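Local coordinates for Non-structural polyprotein (Sindbis virus, PDB 4GUA), which is a viral precursor polyprotein whose nsP2 cysteine protease probably cleaves it to release the replication proteins, the nsP3 part carrying a macro domain and a zinc-binding domain, at residues G71-H83 against H93-D106. Sequence-based numbering, arbitrary orientation.
With SO4 (sulfate ion), chain D.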
loop_
_atom_site.group_PDB
_atom_site.type_symbol
_atom_site.label_atom_id
_atom_site.label_comp_id
_atom_site.label_asym_id
_atom_site.label_seq_id
_atom_site.Cartn_x
_atom_site.Cartn_y
_atom_site.Cartn_z
ATOM N N GLY A 71 10.311 -7.597 -15.110
ATOM C CA GLY A 71 10.133 -7.459 -16.544
ATOM C C GLY A 71 10.385 -8.737 -17.335
ATOM O O GLY A 71 10.281 -8.751 -18.566
ATOM N N LEU A 72 10.705 -9.818 -16.631
ATOM C CA LEU A 72 11.047 -11.073 -17.291
ATOM C C LEU A 72 9.969 -11.581 -18.242
ATOM O O LEU A 72 10.281 -12.113 -19.300
ATOM C CB LEU A 72 11.367 -12.142 -16.252
ATOM C CG LEU A 72 12.773 -12.049 -15.668
ATOM C CD1 LEU A 72 12.935 -12.983 -14.487
ATOM C CD2 LEU A 72 13.786 -12.386 -16.734
ATOM N N PHE A 73 8.711 -11.465 -17.843
ATOM C CA PHE A 73 7.594 -11.863 -18.700
ATOM C C PHE A 73 6.919 -10.712 -19.466
ATOM O O PHE A 73 5.818 -10.885 -19.985
ATOM C CB PHE A 73 6.583 -12.702 -17.924
ATOM C CG PHE A 73 6.995 -14.135 -17.783
ATOM C CD1 PHE A 73 6.873 -15.005 -18.849
ATOM C CD2 PHE A 73 7.523 -14.608 -16.598
ATOM C CE1 PHE A 73 7.258 -16.325 -18.731
ATOM C CE2 PHE A 73 7.908 -15.931 -16.473
ATOM C CZ PHE A 73 7.779 -16.788 -17.540
ATOM N N SER A 74 7.543 -9.534 -19.467
ATOM C CA SER A 74 6.917 -8.302 -19.962
ATOM C C SER A 74 7.069 -8.027 -21.463
ATOM O O SER A 74 6.690 -6.962 -21.955
ATOM C CB SER A 74 7.449 -7.101 -19.179
ATOM O OG SER A 74 6.513 -6.676 -18.205
ATOM N N LYS A 75 7.644 -8.971 -22.187
ATOM C CA LYS A 75 7.724 -8.879 -23.633
ATOM C C LYS A 75 6.323 -9.105 -24.193
ATOM O O LYS A 75 5.652 -10.067 -23.812
ATOM C CB LYS A 75 8.742 -9.911 -24.109
ATOM C CG LYS A 75 8.754 -10.274 -25.570
ATOM C CD LYS A 75 8.572 -11.797 -25.584
ATOM C CE LYS A 75 9.248 -12.544 -26.716
ATOM N NZ LYS A 75 9.060 -14.030 -26.555
ATOM N N GLN A 76 5.862 -8.229 -25.088
ATOM C CA GLN A 76 4.458 -8.287 -25.481
ATOM C C GLN A 76 4.328 -9.244 -26.635
ATOM O O GLN A 76 4.521 -8.876 -27.783
ATOM C CB GLN A 76 3.978 -6.914 -25.966
ATOM C CG GLN A 76 4.239 -5.768 -25.017
ATOM C CD GLN A 76 3.501 -5.929 -23.720
ATOM O OE1 GLN A 76 4.080 -6.322 -22.710
ATOM N NE2 GLN A 76 2.203 -5.638 -23.737
ATOM N N SER A 77 3.867 -10.443 -26.342
ATOM C CA SER A 77 3.874 -11.499 -27.332
ATOM C C SER A 77 2.515 -12.133 -27.431
ATOM O O SER A 77 1.812 -11.996 -28.428
ATOM C CB SER A 77 4.872 -12.584 -26.934
ATOM O OG SER A 77 6.209 -12.119 -26.915
ATOM N N ILE A 78 2.164 -12.833 -26.363
ATOM C CA ILE A 78 0.933 -13.576 -26.291
ATOM C C ILE A 78 -0.015 -12.873 -25.347
ATOM O O ILE A 78 0.322 -12.623 -24.194
ATOM C CB ILE A 78 1.212 -14.981 -25.782
ATOM C CG1 ILE A 78 2.304 -15.617 -26.650
ATOM C CG2 ILE A 78 -0.069 -15.800 -25.760
ATOM C CD1 ILE A 78 2.861 -16.895 -26.086
ATOM N N PRO A 79 -1.211 -12.547 -25.831
ATOM C CA PRO A 79 -2.183 -11.901 -24.951
ATOM C C PRO A 79 -2.680 -12.843 -23.867
ATOM O O PRO A 79 -2.824 -14.045 -24.086
ATOM C CB PRO A 79 -3.315 -11.505 -25.907
ATOM C CG PRO A 79 -3.164 -12.385 -27.055
ATOM C CD PRO A 79 -1.710 -12.665 -27.207
ATOM N N LEU A 80 -2.865 -12.297 -22.675
ATOM C CA LEU A 80 -3.522 -13.014 -21.604
ATOM C C LEU A 80 -4.790 -12.253 -21.296
ATOM O O LEU A 80 -4.748 -11.177 -20.702
ATOM C CB LEU A 80 -2.632 -13.090 -20.372
ATOM C CG LEU A 80 -3.197 -13.916 -19.216
ATOM C CD1 LEU A 80 -3.527 -15.342 -19.669
ATOM C CD2 LEU A 80 -2.211 -13.919 -18.047
ATOM N N THR A 81 -5.919 -12.850 -21.662
ATOM C CA THR A 81 -7.183 -12.138 -21.730
ATOM C C THR A 81 -8.242 -12.768 -20.841
ATOM O O THR A 81 -8.551 -13.968 -20.946
ATOM C CB THR A 81 -7.710 -12.105 -23.174
ATOM O OG1 THR A 81 -6.722 -11.521 -24.030
ATOM C CG2 THR A 81 -8.994 -11.304 -23.259
ATOM N N TYR A 82 -8.796 -11.931 -19.973
ATOM C CA TYR A 82 -9.875 -12.327 -19.092
ATOM C C TYR A 82 -11.186 -11.932 -19.739
ATOM O O TYR A 82 -11.343 -10.793 -20.176
ATOM C CB TYR A 82 -9.741 -11.609 -17.755
ATOM C CG TYR A 82 -10.816 -11.957 -16.751
ATOM C CD1 TYR A 82 -10.854 -13.209 -16.140
ATOM C CD2 TYR A 82 -11.814 -11.038 -16.431
ATOM C CE1 TYR A 82 -11.843 -13.527 -15.225
ATOM C CE2 TYR A 82 -12.810 -11.350 -15.518
ATOM C CZ TYR A 82 -12.819 -12.596 -14.917
ATOM O OH TYR A 82 -13.805 -12.907 -14.005
ATOM N N HIS A 83 -12.128 -12.865 -19.784
ATOM C CA HIS A 83 -13.457 -12.592 -20.312
ATOM C C HIS A 83 -14.532 -12.712 -19.248
ATOM O O HIS A 83 -14.783 -13.805 -18.752
ATOM C CB HIS A 83 -13.790 -13.539 -21.461
ATOM C CG HIS A 83 -12.886 -13.393 -22.641
ATOM N ND1 HIS A 83 -13.092 -12.443 -23.616
ATOM C CD2 HIS A 83 -11.785 -14.087 -23.014
ATOM C CE1 HIS A 83 -12.147 -12.547 -24.534
ATOM N NE2 HIS A 83 -11.342 -13.538 -24.192
ATOM N N HIS A 93 -13.842 -16.523 -18.204
ATOM C CA HIS A 93 -12.933 -17.452 -18.839
ATOM C C HIS A 93 -11.588 -16.786 -19.165
ATOM O O HIS A 93 -11.547 -15.604 -19.512
ATOM C CB HIS A 93 -13.632 -17.997 -20.092
ATOM C CG HIS A 93 -12.783 -18.887 -20.938
ATOM N ND1 HIS A 93 -12.494 -20.191 -20.595
ATOM C CD2 HIS A 93 -12.172 -18.666 -22.123
ATOM C CE1 HIS A 93 -11.732 -20.733 -21.528
ATOM N NE2 HIS A 93 -11.521 -19.827 -22.467
ATOM N N TRP A 94 -10.493 -17.534 -19.037
ATOM C CA TRP A 94 -9.185 -17.039 -19.449
ATOM C C TRP A 94 -8.745 -17.718 -20.725
ATOM O O TRP A 94 -8.800 -18.942 -20.837
ATOM C CB TRP A 94 -8.116 -17.327 -18.398
ATOM C CG TRP A 94 -8.164 -16.490 -17.157
ATOM C CD1 TRP A 94 -8.792 -16.794 -15.991
ATOM C CD2 TRP A 94 -7.536 -15.218 -16.952
ATOM N NE1 TRP A 94 -8.595 -15.796 -15.068
ATOM C CE2 TRP A 94 -7.831 -14.814 -15.634
ATOM C CE3 TRP A 94 -6.753 -14.382 -17.753
ATOM C CZ2 TRP A 94 -7.376 -13.611 -15.101
ATOM C CZ3 TRP A 94 -6.300 -13.182 -17.219
ATOM C CH2 TRP A 94 -6.614 -12.809 -15.906
ATOM N N ASP A 95 -8.261 -16.927 -21.674
ATOM C CA ASP A 95 -7.632 -17.493 -22.858
ATOM C C ASP A 95 -6.628 -16.534 -23.492
ATOM O O ASP A 95 -6.306 -15.489 -22.941
ATOM C CB ASP A 95 -8.683 -17.946 -23.876
ATOM C CG ASP A 95 -9.488 -16.793 -24.456
ATOM O OD1 ASP A 95 -9.028 -15.637 -24.382
ATOM O OD2 ASP A 95 -10.576 -17.052 -25.017
ATOM N N ASN A 96 -6.125 -16.932 -24.651
ATOM C CA ASN A 96 -5.120 -16.183 -25.388
ATOM C C ASN A 96 -5.669 -15.283 -26.511
ATOM O O ASN A 96 -4.913 -14.806 -27.354
ATOM C CB ASN A 96 -4.038 -17.139 -25.887
ATOM C CG ASN A 96 -3.394 -17.912 -24.751
ATOM O OD1 ASN A 96 -3.437 -19.143 -24.712
ATOM N ND2 ASN A 96 -2.820 -17.185 -23.800
ATOM N N SER A 97 -6.987 -15.105 -26.565
ATOM C CA SER A 97 -7.599 -14.246 -27.580
ATOM C C SER A 97 -7.001 -12.837 -27.535
ATOM O O SER A 97 -6.407 -12.440 -26.535
ATOM C CB SER A 97 -9.116 -14.172 -27.385
ATOM O OG SER A 97 -9.491 -13.090 -26.548
ATOM N N PRO A 98 -7.119 -12.089 -28.644
ATOM C CA PRO A 98 -6.570 -10.729 -28.785
ATOM C C PRO A 98 -6.951 -9.750 -27.671
ATOM O O PRO A 98 -8.094 -9.746 -27.215
ATOM C CB PRO A 98 -7.162 -10.262 -30.116
ATOM C CG PRO A 98 -7.317 -11.519 -30.896
ATOM C CD PRO A 98 -7.711 -12.572 -29.904
ATOM N N GLY A 99 -5.995 -8.917 -27.264
ATOM C CA GLY A 99 -6.206 -7.935 -26.206
ATOM C C GLY A 99 -4.958 -7.106 -25.962
ATOM O O GLY A 99 -3.881 -7.452 -26.447
ATOM N N THR A 100 -5.086 -6.001 -25.231
ATOM C CA THR A 100 -3.935 -5.116 -25.037
ATOM C C THR A 100 -2.998 -5.619 -23.943
ATOM O O THR A 100 -1.884 -5.122 -23.819
ATOM C CB THR A 100 -4.334 -3.657 -24.720
ATOM O OG1 THR A 100 -5.180 -3.620 -23.568
ATOM C CG2 THR A 100 -5.053 -3.029 -25.890
ATOM N N ARG A 101 -3.444 -6.585 -23.142
ATOM C CA ARG A 101 -2.581 -7.169 -22.118
ATOM C C ARG A 101 -1.862 -8.395 -22.673
ATOM O O ARG A 101 -2.494 -9.404 -22.995
ATOM C CB ARG A 101 -3.366 -7.569 -20.868
ATOM C CG ARG A 101 -4.034 -6.434 -20.122
ATOM C CD ARG A 101 -4.734 -6.976 -18.876
ATOM N NE ARG A 101 -5.689 -6.040 -18.285
ATOM C CZ ARG A 101 -6.871 -5.731 -18.819
ATOM N NH1 ARG A 101 -7.255 -6.257 -19.981
ATOM N NH2 ARG A 101 -7.671 -4.876 -18.198
ATOM N N LYS A 102 -0.538 -8.297 -22.776
ATOM C CA LYS A 102 0.276 -9.366 -23.343
ATOM C C LYS A 102 1.481 -9.676 -22.456
ATOM O O LYS A 102 1.928 -8.833 -21.673
ATOM C CB LYS A 102 0.754 -8.970 -24.741
ATOM C CG LYS A 102 -0.350 -8.441 -25.642
ATOM C CD LYS A 102 0.114 -8.307 -27.081
ATOM C CE LYS A 102 -0.958 -7.690 -27.950
ATOM N NZ LYS A 102 -0.466 -7.460 -29.325
ATOM N N TYR A 103 2.009 -10.887 -22.595
ATOM C CA TYR A 103 3.151 -11.320 -21.806
ATOM C C TYR A 103 4.043 -12.230 -22.640
ATOM O O TYR A 103 3.599 -12.826 -23.618
ATOM C CB TYR A 103 2.678 -12.075 -20.558
ATOM C CG TYR A 103 1.827 -11.239 -19.625
ATOM C CD1 TYR A 103 0.451 -11.156 -19.793
ATOM C CD2 TYR A 103 2.397 -10.531 -18.586
ATOM C CE1 TYR A 103 -0.329 -10.385 -18.947
ATOM C CE2 TYR A 103 1.628 -9.766 -17.738
ATOM C CZ TYR A 103 0.269 -9.693 -17.918
ATOM O OH TYR A 103 -0.490 -8.924 -17.060
ATOM N N GLY A 104 5.313 -12.302 -22.265
ATOM C CA GLY A 104 6.231 -13.274 -22.822
ATOM C C GLY A 104 7.629 -13.039 -22.287
ATOM O O GLY A 104 7.977 -11.920 -21.907
ATOM N N TYR A 105 8.455 -14.076 -22.331
ATOM C CA TYR A 105 9.789 -14.001 -21.762
ATOM C C TYR A 105 10.595 -12.961 -22.510
ATOM O O TYR A 105 10.630 -12.964 -23.733
ATOM C CB TYR A 105 10.470 -15.357 -21.859
ATOM C CG TYR A 105 11.774 -15.441 -21.110
ATOM C CD1 TYR A 105 11.795 -15.517 -19.722
ATOM C CD2 TYR A 105 12.985 -15.467 -21.788
ATOM C CE1 TYR A 105 12.990 -15.607 -19.032
ATOM C CE2 TYR A 105 14.184 -15.559 -21.108
ATOM C CZ TYR A 105 14.181 -15.630 -19.732
ATOM O OH TYR A 105 15.378 -15.720 -19.060
ATOM N N ASP A 106 11.275 -12.094 -21.775
ATOM C CA ASP A 106 12.066 -11.041 -22.391
ATOM C C ASP A 106 13.559 -11.323 -22.232
ATOM O O ASP A 106 14.117 -11.190 -21.145
ATOM C CB ASP A 106 11.699 -9.703 -21.749
ATOM C CG ASP A 106 12.346 -8.533 -22.433
ATOM O OD1 ASP A 106 13.429 -8.717 -23.028
ATOM O OD2 ASP A 106 11.761 -7.431 -22.381
HETATM S S SO4 D . 0.401 -4.830 -20.447
HETATM O O1 SO4 D . 1.218 -3.618 -20.391
HETATM O O2 SO4 D . 0.012 -5.100 -21.828
HETATM O O3 SO4 D . 1.153 -5.982 -19.942
HETATM O O4 SO4 D . -0.789 -4.585 -19.636
#
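With CG anti to the backbone N (chi1 -180°), Tyr-82 swings its ring so that CD1 lies over the indole face, 3.5 Å from Trp-94 CE2, the two rings meeting obliquely. The backbone itself sets Tyr-82 CB over the six-membered ring of Trp-94, a CH-pi contact 3.8 Å from the centroid. Leu-80, also turned anti (chi1 -176°), carries CG to 3.8 Å from Trp-94 CZ3, while its CB touches Tyr-103 CD1 at 3.7 Å. A branched aliphatic chain suits this place between two rings, since helix 16-27 also packs on Leu-80 and helix 52-64 covers Trp-94 and Tyr-103. Strand 78-83 is the middle of a three-stranded antiparallel sheet, paired with 93-95 through Thr-81 and His-83 and with 102-103 through Ile-78.

Polar side chains secure the turn after 93-95. Thr-81 OG1 donates to Ser-97 O at 2.7 Å. His-83 NE2 meets Ser-97 OG at its ring edge, 3.0 Å away, and bonds weakly to Asp-95 OD1, which also accepts from Ser-97 N in an Asx turn. Pro-79 suits a non-hydrogen-bonded pair with Lys-102, where no N-H is needed; Asn-96 ND2, also bonded to Ala-20 O, donates to Pro-79 O at 3.2 Å, almost straight (178°). Within the C9 peptidase region, apolar contacts thus join the sheet to two helices, while polar bonds hold the turn.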